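Local coordinates for protein succinate-semialdehyde dehydrogenase (Streptococcus pyogenes MGAS1882, PDB 4OGD) that probably oxidises succinic semialdehyde to succinate, with NADP+ bound as the cofactor, as a member of the aldehyde dehydrogenase family, at residues R268-D273 against E375-V380; D277-L282 against G366-V371; G390-S395 against A402-I407. All coordinates share one frame; numbering follows the deposited sequence.

Contact 1 (R268-D273 against E375-V380); sequences RFIVLD and EEAIEV
Ile270 and Ala377 have the nearest CA atoms, 6.3 Å apart, where strand 268-272 and the helix carrying Glu375-Val380 run nearly antiparallel at 163°, their short axes 8.9 Å apart. Both branches of Ile270 are used. CG2 rests against the methyl of Ala377, with Ile270 CG2 3.9 Å from Ala377 CB, while CG1, set beside the backbone N, carries CD1 onward in an extended chain. Ile270 CD1 lies 3.7 Å from Ala377 O and reaches on to the next turn of the helix, 3.9 Å from Val380 CG1. One isoleucine thus spans two helix residues three positions apart, and the small side chain of Ala377 is consistent with a close approach of the helix to the strand.

The polar half of the contact is Arg268. Its chain bends at chi3 (-67°) and brings the guanidinium edge-on to the helix, where Arg268 NH1 donates to Val380 O over 2.9 Å. The oxygen lies in the guanidinium plane, but the nitrogen stands 46° out of the carbonyl plane, above it. NH2 serves Ala381 O and NE serves Asp233 O, so three main-chain carbonyls fix the rotation of the group. A positive charge beside carbonyls near the C-terminal end of helix 374-382 is probably favourable. Val380 CG1 also flanks the nitrogen, 4.1 Å from Arg268 NH1.

Helix 374-382 belongs to the crossover leading from strand 365-371 to strand 391-393, and it passes over the two strands skipped between them, 268-272 and 235-238. Ala377 touches Ile237 of the latter. The other face of strand 268-272 is covered by helix 276-288, whose Tyr276 and Phe279 pack on Val271.

Contact 2 (D277-L282 against G366-V371); sequences DRFKEL and GEIYKV
Ile368 of segment 366-371 meets helix 276-288 at two consecutive residues, Phe279 and Lys280, in a wholly apolar join. Gly366, near the start of the strand, is buried and held by backbone bonds to Thr345 and Ile347 of the neighbouring strand. Glu367 then points away from the helix, and its OE1 lies at the edge of the Tyr369 ring, in the ring plane.

At Ile368 the side chain turns toward the helix, and Ile368 CA is 7.5 Å from Lys280 CA. CG1 sits beside the backbone N (chi1 -55°), which sends the extended CG1-CD1 arm to the helix. Ile368 CD1 reaches Lys280 CG at 3.8 Å, and it also touches Lys280 CA at 3.8 Å, so the methyl presses on the helix backbone as well as on the start of the lysine chain. That chain crosses the isoleucine at about a right angle, bends at chi3 and leads its amino end away from the strand. On the other residue, Phe279 CG is anti to the backbone N (chi1 -171°) and the ring meets Ile368 obliquely, through CD2 and CE2. Ile368 CD1 lies 4.0 Å from Phe279 CD2, and Ile368 CG1 lies 4.0 Å from Phe279 CE2; Ile368 CG2 is 4.1 Å from Phe279 CD2.

Tyr369 turns to the other face of the sheet, where its hydroxyl is bonded to Tyr357 O, and Lys370 forms a salt bridge through NZ with Asp273 OD1. Val371 lies on Ile270 and on helix 374-382. Phe279 also packs on Trp244 and Leu251 of helix 244-256, its ring meeting this second helix as well as strands 365-371 and 268-272.

Contact 3 (G390-S395 against A402-I407); sequences GTIFSS and AVAAKI
Ile392 and Ala404 bring the two backbones together, with CA atoms 6.4 Å apart, inside a beta-alpha-beta crossover: strand 391-393, helix 397-406 and strand 411-414, the last lying beside the first and parallel to it. The helix connecting the two strands packs back over the strand that leads into it, and one side chain of that strand carries the contact.

Ile392 points at the helix. CG1 stands beside the backbone N (chi1 -53°), and a second bend at chi2 (-59°) folds the arm over, so CG1 and CD1 serve different partners. Ile392 CG1 lies 3.9 Å from Ala404 CA and 4.0 Å from Ala404 CB, close against the helix backbone because alanine offers only a methyl there. Ile392 CD1 turns to Val403, 3.8 Å from Val403 CG1, the branch that is anti to the valine's own backbone N (chi1 176°); the two side chains cross at a slant. On its other partner, Ile392 CD1 lies 4.2 Å from Ile407 CG1, and the two isoleucines lie alongside each other, pointing opposite ways.

All four residues are buried. Ile237 of strand 235-238 touches both Ile392 and Ile407, and Leu239 touches Ile392 and Val403, while Val403 and Ile407 also abut helix 374-382. The second subunit also reaches this helix: Ala404 packs on Ile452 of that subunit, and Ala405 O accepts a hydrogen bond from Gln120 NE2 of the same neighbouring chain.

Two backbone bonds reach back three residues: Lys406 N donates to Val403 O at 2.9 Å, and Ile407 N donates to Ala404 O at 3.0 Å.

Overall arrangement
All three contacts pack helices on one seven-stranded mixed sheet, which by family resemblance is probably the core of the catalytic domain. Along the chain, contact 2 is nested inside the loop closed by contact 1, and contact 3 follows both. Centres of contacts 1 and 2 lie about 11 Å apart; their strands 268-272 and 365-371 are neighbours, with helices on opposite faces. The centres of contacts 1 and 3 are also about 11 Å apart, and there helices 374-382 and 397-406 meet through Ile378 against Val403, Lys406 and Ile407. Contacts 2 and 3 have centres about 18 Å apart and do not touch. The sheet is thus clad on both faces, and contact 3 is touched by the second subunit.

Contact 1 (R268-D273 against E375-V380)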
loop_
_atom_site.group_PDB
_atom_site.type_symbol
_atom_site.label_atom_id
_atom_site.label_comp_id
_atom_site.label_asym_id
_atom_site.label_seq_id
_atom_site.Cartn_x
_atom_site.Cartn_y
_atom_site.Cartn_z
ATOM N N ARG A 268 -18.655 -7.192 -19.452
ATOM C CA ARG A 268 -19.710 -8.186 -19.215
ATOM C C ARG A 268 -21.045 -7.490 -19.043
ATOM O O ARG A 268 -21.318 -6.916 -17.992
ATOM C CB ARG A 268 -19.412 -9.042 -17.969
ATOM C CG ARG A 268 -18.130 -9.877 -18.040
ATOM C CD ARG A 268 -17.949 -10.723 -16.765
ATOM N NE ARG A 268 -17.690 -9.860 -15.615
ATOM C CZ ARG A 268 -18.156 -10.072 -14.390
ATOM N NH1 ARG A 268 -18.908 -11.137 -14.125
ATOM N NH2 ARG A 268 -17.873 -9.209 -13.429
ATOM N N PHE A 269 -21.882 -7.542 -20.072
ATOM C CA PHE A 269 -23.228 -7.026 -19.944
ATOM C C PHE A 269 -24.075 -8.075 -19.260
ATOM O O PHE A 269 -24.147 -9.207 -19.723
ATOM C CB PHE A 269 -23.808 -6.701 -21.319
ATOM C CG PHE A 269 -23.181 -5.499 -21.967
ATOM C CD1 PHE A 269 -23.463 -4.220 -21.500
ATOM C CD2 PHE A 269 -22.308 -5.644 -23.039
ATOM C CE1 PHE A 269 -22.893 -3.097 -22.097
ATOM C CE2 PHE A 269 -21.724 -4.515 -23.641
ATOM C CZ PHE A 269 -22.021 -3.246 -23.167
ATOM N N ILE A 270 -24.695 -7.710 -18.147
ATOM C CA ILE A 270 -25.522 -8.655 -17.411
ATOM C C ILE A 270 -26.984 -8.234 -17.560
ATOM O O ILE A 270 -27.360 -7.135 -17.162
ATOM C CB ILE A 270 -25.077 -8.714 -15.946
ATOM C CG1 ILE A 270 -23.615 -9.178 -15.880
ATOM C CG2 ILE A 270 -25.951 -9.665 -15.154
ATOM C CD1 ILE A 270 -23.077 -9.298 -14.463
ATOM N N VAL A 271 -27.790 -9.100 -18.171
ATOM C CA VAL A 271 -29.147 -8.737 -18.570
ATOM C C VAL A 271 -30.157 -9.775 -18.083
ATOM O O VAL A 271 -29.885 -10.976 -18.089
ATOM C CB VAL A 271 -29.233 -8.540 -20.105
ATOM C CG1 VAL A 271 -28.954 -9.833 -20.836
ATOM C CG2 VAL A 271 -30.584 -8.002 -20.503
ATOM N N LEU A 272 -31.312 -9.301 -17.631
ATOM C CA LEU A 272 -32.371 -10.183 -17.156
ATOM C C LEU A 272 -33.008 -10.961 -18.316
ATOM O O LEU A 272 -33.066 -10.464 -19.440
ATOM C CB LEU A 272 -33.406 -9.365 -16.377
ATOM C CG LEU A 272 -32.804 -8.729 -15.123
ATOM C CD1 LEU A 272 -33.602 -7.540 -14.634
ATOM C CD2 LEU A 272 -32.711 -9.769 -14.026
ATOM N N ASP A 273 -33.474 -12.180 -18.038
ATOM C CA ASP A 273 -34.022 -13.065 -19.070
ATOM C C ASP A 273 -35.065 -12.373 -19.953
ATOM O O ASP A 273 -35.049 -12.509 -21.179
ATOM C CB ASP A 273 -34.635 -14.312 -18.420
ATOM C CG ASP A 273 -35.198 -15.281 -19.441
ATOM O OD1 ASP A 273 -34.413 -16.070 -20.006
ATOM O OD2 ASP A 273 -36.425 -15.254 -19.682
ATOM N N GLU A 375 -30.803 -10.680 -7.904
ATOM C CA GLU A 375 -29.886 -11.375 -7.006
ATOM C C GLU A 375 -28.805 -12.099 -7.794
ATOM O O GLU A 375 -27.616 -12.019 -7.463
ATOM C CB GLU A 375 -30.637 -12.361 -6.110
ATOM C CG GLU A 375 -31.602 -11.709 -5.123
ATOM C CD GLU A 375 -33.002 -11.509 -5.683
ATOM O OE1 GLU A 375 -33.210 -11.698 -6.897
ATOM O OE2 GLU A 375 -33.906 -11.162 -4.898
ATOM N N GLU A 376 -29.208 -12.787 -8.859
ATOM C CA GLU A 376 -28.235 -13.496 -9.682
ATOM C C GLU A 376 -27.327 -12.523 -10.442
ATOM O O GLU A 376 -26.148 -12.804 -10.633
ATOM C CB GLU A 376 -28.929 -14.460 -10.640
ATOM C CG GLU A 376 -27.966 -15.327 -11.432
ATOM C CD GLU A 376 -28.658 -16.489 -12.094
ATOM O OE1 GLU A 376 -29.503 -16.247 -12.983
ATOM O OE2 GLU A 376 -28.379 -17.648 -11.700
ATOM N N ALA A 377 -27.871 -11.386 -10.867
ATOM C CA ALA A 377 -27.066 -10.365 -11.544
ATOM C C ALA A 377 -25.885 -9.967 -10.671
ATOM O O ALA A 377 -24.761 -9.846 -11.159
ATOM C CB ALA A 377 -27.910 -9.139 -11.867
ATOM N N ILE A 378 -26.159 -9.768 -9.385
ATOM C CA ILE A 378 -25.125 -9.392 -8.418
ATOM C C ILE A 378 -24.130 -10.530 -8.195
ATOM O O ILE A 378 -22.919 -10.318 -8.212
ATOM C CB ILE A 378 -25.759 -8.957 -7.083
ATOM C CG1 ILE A 378 -26.545 -7.655 -7.284
ATOM C CG2 ILE A 378 -24.689 -8.794 -5.990
ATOM C CD1 ILE A 378 -27.569 -7.384 -6.212
ATOM N N GLU A 379 -24.650 -11.740 -8.008
ATOM C CA GLU A 379 -23.820 -12.941 -7.876
ATOM C C GLU A 379 -22.855 -13.111 -9.054
ATOM O O GLU A 379 -21.652 -13.338 -8.860
ATOM C CB GLU A 379 -24.718 -14.178 -7.761
ATOM C CG GLU A 379 -23.965 -15.490 -7.539
ATOM C CD GLU A 379 -23.490 -15.651 -6.109
ATOM O OE1 GLU A 379 -24.094 -15.026 -5.209
ATOM O OE2 GLU A 379 -22.516 -16.402 -5.882
ATOM N N VAL A 380 -23.378 -12.994 -10.274
ATOM C CA VAL A 380 -22.541 -13.106 -11.467
ATOM C C VAL A 380 -21.539 -11.948 -11.542
ATOM O O VAL A 380 -20.360 -12.158 -11.803
ATOM C CB VAL A 380 -23.386 -13.200 -12.758
ATOM C CG1 VAL A 380 -22.498 -13.162 -13.985
ATOM C CG2 VAL A 380 -24.195 -14.484 -12.749
#

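Contact 2 (D277-L282 against G366-V371)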
loop_
_atom_site.group_PDB
_atom_site.type_symbol
_atom_site.label_atom_id
_atom_site.label_comp_id
_atom_site.label_asym_id
_atom_site.label_seq_id
_atom_site.Cartn_x
_atom_site.Cartn_y
_atom_site.Cartn_z
ATOM N N ASP A 277 -33.347 -11.026 -25.358
ATOM C CA ASP A 277 -33.448 -10.911 -26.808
ATOM C C ASP A 277 -33.392 -9.452 -27.257
ATOM O O ASP A 277 -32.739 -9.115 -28.248
ATOM C CB ASP A 277 -34.727 -11.577 -27.323
ATOM C CG ASP A 277 -34.635 -13.086 -27.339
ATOM O OD1 ASP A 277 -33.521 -13.629 -27.201
ATOM O OD2 ASP A 277 -35.688 -13.732 -27.510
ATOM N N ARG A 278 -34.068 -8.588 -26.509
ATOM C CA ARG A 278 -34.086 -7.159 -26.790
ATOM C C ARG A 278 -32.683 -6.562 -26.716
ATOM O O ARG A 278 -32.289 -5.771 -27.575
ATOM C CB ARG A 278 -35.025 -6.447 -25.817
ATOM C CG ARG A 278 -35.173 -4.962 -26.061
ATOM C CD ARG A 278 -35.987 -4.330 -24.962
ATOM N NE ARG A 278 -36.218 -2.916 -25.207
ATOM C CZ ARG A 278 -36.894 -2.124 -24.386
ATOM N NH1 ARG A 278 -37.401 -2.613 -23.263
ATOM N NH2 ARG A 278 -37.056 -0.848 -24.686
ATOM N N PHE A 279 -31.911 -6.956 -25.706
ATOM C CA PHE A 279 -30.550 -6.444 -25.606
ATOM C C PHE A 279 -29.611 -7.001 -26.681
ATOM O O PHE A 279 -28.736 -6.283 -27.174
ATOM C CB PHE A 279 -29.962 -6.670 -24.212
ATOM C CG PHE A 279 -28.652 -5.978 -24.016
ATOM C CD1 PHE A 279 -28.612 -4.606 -23.819
ATOM C CD2 PHE A 279 -27.458 -6.686 -24.074
ATOM C CE1 PHE A 279 -27.406 -3.953 -23.665
ATOM C CE2 PHE A 279 -26.245 -6.034 -23.921
ATOM C CZ PHE A 279 -26.225 -4.665 -23.712
ATOM N N LYS A 280 -29.773 -8.273 -27.043
ATOM C CA LYS A 280 -28.974 -8.850 -28.121
ATOM C C LYS A 280 -29.165 -8.015 -29.371
ATOM O O LYS A 280 -28.202 -7.643 -30.043
ATOM C CB LYS A 280 -29.381 -10.293 -28.429
ATOM C CG LYS A 280 -28.858 -11.336 -27.454
ATOM C CD LYS A 280 -28.790 -12.715 -28.112
ATOM C CE LYS A 280 -30.099 -13.064 -28.811
ATOM N NZ LYS A 280 -30.132 -14.486 -29.260
ATOM N N GLU A 281 -30.420 -7.699 -29.666
ATOM C CA GLU A 281 -30.725 -6.893 -30.845
ATOM C C GLU A 281 -30.199 -5.464 -30.754
ATOM O O GLU A 281 -29.701 -4.911 -31.741
ATOM C CB GLU A 281 -32.227 -6.897 -31.107
ATOM C CG GLU A 281 -32.667 -8.136 -31.846
ATOM C CD GLU A 281 -31.757 -8.430 -33.025
ATOM O OE1 GLU A 281 -31.182 -9.541 -33.072
ATOM O OE2 GLU A 281 -31.605 -7.543 -33.897
ATOM N N LEU A 282 -30.311 -4.867 -29.572
ATOM C CA LEU A 282 -29.843 -3.503 -29.373
ATOM C C LEU A 282 -28.326 -3.405 -29.505
ATOM O O LEU A 282 -27.815 -2.520 -30.197
ATOM C CB LEU A 282 -30.291 -2.967 -28.014
ATOM C CG LEU A 282 -29.861 -1.533 -27.712
ATOM C CD1 LEU A 282 -30.452 -0.590 -28.745
ATOM C CD2 LEU A 282 -30.303 -1.129 -26.323
ATOM N N GLY A 366 -18.176 -7.606 -27.365
ATOM C CA GLY A 366 -19.289 -7.545 -26.440
ATOM C C GLY A 366 -19.594 -8.935 -25.911
ATOM O O GLY A 366 -19.445 -9.921 -26.633
ATOM N N GLU A 367 -19.973 -9.023 -24.640
ATOM C CA GLU A 367 -20.332 -10.309 -24.033
ATOM C C GLU A 367 -21.646 -10.148 -23.300
ATOM O O GLU A 367 -21.791 -9.252 -22.473
ATOM C CB GLU A 367 -19.247 -10.751 -23.050
ATOM C CG GLU A 367 -17.856 -10.828 -23.656
ATOM C CD GLU A 367 -16.775 -10.787 -22.600
ATOM O OE1 GLU A 367 -17.002 -11.343 -21.506
ATOM O OE2 GLU A 367 -15.714 -10.168 -22.853
ATOM N N ILE A 368 -22.619 -11.003 -23.607
ATOM C CA ILE A 368 -23.907 -10.907 -22.948
ATOM C C ILE A 368 -24.116 -12.084 -22.001
ATOM O O ILE A 368 -24.115 -13.238 -22.427
ATOM C CB ILE A 368 -25.062 -10.817 -23.968
ATOM C CG1 ILE A 368 -24.816 -9.657 -24.933
ATOM C CG2 ILE A 368 -26.365 -10.590 -23.244
ATOM C CD1 ILE A 368 -25.781 -9.641 -26.129
ATOM N N TYR A 369 -24.272 -11.771 -20.716
ATOM C CA TYR A 369 -24.532 -12.770 -19.680
ATOM C C TYR A 369 -25.998 -12.692 -19.282
ATOM O O TYR A 369 -26.435 -11.675 -18.737
ATOM C CB TYR A 369 -23.684 -12.484 -18.436
ATOM C CG TYR A 369 -22.202 -12.765 -18.572
ATOM C CD1 TYR A 369 -21.582 -13.708 -17.762
ATOM C CD2 TYR A 369 -21.420 -12.074 -19.491
ATOM C CE1 TYR A 369 -20.230 -13.966 -17.869
ATOM C CE2 TYR A 369 -20.057 -12.325 -19.613
ATOM C CZ TYR A 369 -19.467 -13.274 -18.799
ATOM O OH TYR A 369 -18.109 -13.527 -18.891
ATOM N N LYS A 370 -26.763 -13.755 -19.535
ATOM C CA LYS A 370 -28.177 -13.751 -19.156
ATOM C C LYS A 370 -28.362 -14.249 -17.727
ATOM O O LYS A 370 -27.777 -15.256 -17.341
ATOM C CB LYS A 370 -29.006 -14.613 -20.112
ATOM C CG LYS A 370 -30.512 -14.512 -19.866
ATOM C CD LYS A 370 -31.303 -15.401 -20.834
ATOM C CE LYS A 370 -31.163 -16.874 -20.473
ATOM N NZ LYS A 370 -32.072 -17.262 -19.349
ATOM N N VAL A 371 -29.145 -13.524 -16.933
ATOM C CA VAL A 371 -29.460 -13.970 -15.571
ATOM C C VAL A 371 -30.968 -13.970 -15.305
ATOM O O VAL A 371 -31.742 -13.378 -16.066
ATOM C CB VAL A 371 -28.716 -13.134 -14.497
ATOM C CG1 VAL A 371 -27.223 -13.262 -14.701
ATOM C CG2 VAL A 371 -29.142 -11.667 -14.533
#

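Contact 3 (G390-S395 against A402-I407)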
loop_
_atom_site.group_PDB
_atom_site.type_symbol
_atom_site.label_atom_id
_atom_site.label_comp_id
_atom_site.label_asym_id
_atom_site.label_seq_id
_atom_site.Cartn_x
_atom_site.Cartn_y
_atom_site.Cartn_z
ATOM N N GLY A 390 -17.520 -0.880 -13.383
ATOM C CA GLY A 390 -18.831 -1.480 -13.563
ATOM C C GLY A 390 -19.893 -0.418 -13.681
ATOM O O GLY A 390 -19.663 0.741 -13.347
ATOM N N THR A 391 -21.066 -0.821 -14.165
ATOM C CA THR A 391 -22.168 0.103 -14.385
ATOM C C THR A 391 -23.441 -0.479 -13.822
ATOM O O THR A 391 -23.666 -1.681 -13.935
ATOM C CB THR A 391 -22.363 0.343 -15.887
ATOM O OG1 THR A 391 -21.258 1.101 -16.392
ATOM C CG2 THR A 391 -23.677 1.090 -16.184
ATOM N N ILE A 392 -24.253 0.359 -13.188
ATOM C CA ILE A 392 -25.610 -0.042 -12.834
ATOM C C ILE A 392 -26.575 0.841 -13.614
ATOM O O ILE A 392 -26.525 2.072 -13.501
ATOM C CB ILE A 392 -25.906 0.111 -11.328
ATOM C CG1 ILE A 392 -24.861 -0.603 -10.462
ATOM C CG2 ILE A 392 -27.320 -0.387 -11.026
ATOM C CD1 ILE A 392 -24.736 -2.087 -10.725
ATOM N N PHE A 393 -27.430 0.210 -14.420
ATOM C CA PHE A 393 -28.423 0.930 -15.210
ATOM C C PHE A 393 -29.809 0.767 -14.604
ATOM O O PHE A 393 -30.377 -0.330 -14.594
ATOM C CB PHE A 393 -28.401 0.479 -16.677
ATOM C CG PHE A 393 -28.282 1.617 -17.633
ATOM C CD1 PHE A 393 -29.413 2.299 -18.058
ATOM C CD2 PHE A 393 -27.038 2.046 -18.065
ATOM C CE1 PHE A 393 -29.308 3.363 -18.920
ATOM C CE2 PHE A 393 -26.926 3.111 -18.926
ATOM C CZ PHE A 393 -28.066 3.776 -19.351
ATOM N N SER A 394 -30.333 1.872 -14.080
ATOM C CA SER A 394 -31.607 1.886 -13.374
ATOM C C SER A 394 -32.179 3.297 -13.334
ATOM O O SER A 394 -31.456 4.259 -13.062
ATOM C CB SER A 394 -31.428 1.371 -11.945
ATOM O OG SER A 394 -32.625 1.546 -11.193
ATOM N N SER A 395 -33.478 3.425 -13.592
ATOM C CA SER A 395 -34.113 4.743 -13.567
ATOM C C SER A 395 -34.474 5.191 -12.154
ATOM O O SER A 395 -34.956 6.307 -11.955
ATOM C CB SER A 395 -35.360 4.765 -14.453
ATOM O OG SER A 395 -36.332 3.860 -13.967
ATOM N N ALA A 402 -28.149 1.272 -4.309
ATOM C CA ALA A 402 -28.216 0.114 -3.423
ATOM C C ALA A 402 -27.562 -1.103 -4.070
ATOM O O ALA A 402 -26.815 -1.839 -3.421
ATOM C CB ALA A 402 -29.660 -0.185 -3.045
ATOM N N VAL A 403 -27.843 -1.316 -5.351
ATOM C CA VAL A 403 -27.191 -2.398 -6.086
ATOM C C VAL A 403 -25.689 -2.149 -6.237
ATOM O O VAL A 403 -24.884 -3.067 -6.063
ATOM C CB VAL A 403 -27.838 -2.619 -7.464
ATOM C CG1 VAL A 403 -27.079 -3.688 -8.229
ATOM C CG2 VAL A 403 -29.296 -3.043 -7.284
ATOM N N ALA A 404 -25.304 -0.906 -6.532
ATOM C CA ALA A 404 -23.886 -0.565 -6.679
ATOM C C ALA A 404 -23.074 -0.964 -5.444
ATOM O O ALA A 404 -21.981 -1.528 -5.564
ATOM C CB ALA A 404 -23.725 0.932 -6.955
ATOM N N ALA A 405 -23.618 -0.690 -4.261
ATOM C CA ALA A 405 -22.914 -0.984 -3.013
ATOM C C ALA A 405 -22.693 -2.479 -2.845
ATOM O O ALA A 405 -21.736 -2.902 -2.191
ATOM C CB ALA A 405 -23.686 -0.428 -1.819
ATOM N N LYS A 406 -23.569 -3.282 -3.443
ATOM C CA LYS A 406 -23.445 -4.733 -3.326
ATOM C C LYS A 406 -22.408 -5.345 -4.269
ATOM O O LYS A 406 -22.072 -6.524 -4.138
ATOM C CB LYS A 406 -24.803 -5.405 -3.528
ATOM C CG LYS A 406 -25.794 -5.056 -2.434
ATOM C CD LYS A 406 -27.155 -5.683 -2.704
ATOM C CE LYS A 406 -28.115 -5.391 -1.560
ATOM N NZ LYS A 406 -29.481 -5.886 -1.885
ATOM N N ILE A 407 -21.899 -4.555 -5.208
ATOM C CA ILE A 407 -20.898 -5.063 -6.147
ATOM C C ILE A 407 -19.500 -4.971 -5.547
ATOM O O ILE A 407 -19.109 -3.925 -5.006
ATOM C CB ILE A 407 -20.917 -4.308 -7.497
ATOM C CG1 ILE A 407 -22.344 -4.227 -8.055
ATOM C CG2 ILE A 407 -20.012 -5.004 -8.507
ATOM C CD1 ILE A 407 -23.030 -5.591 -8.174
#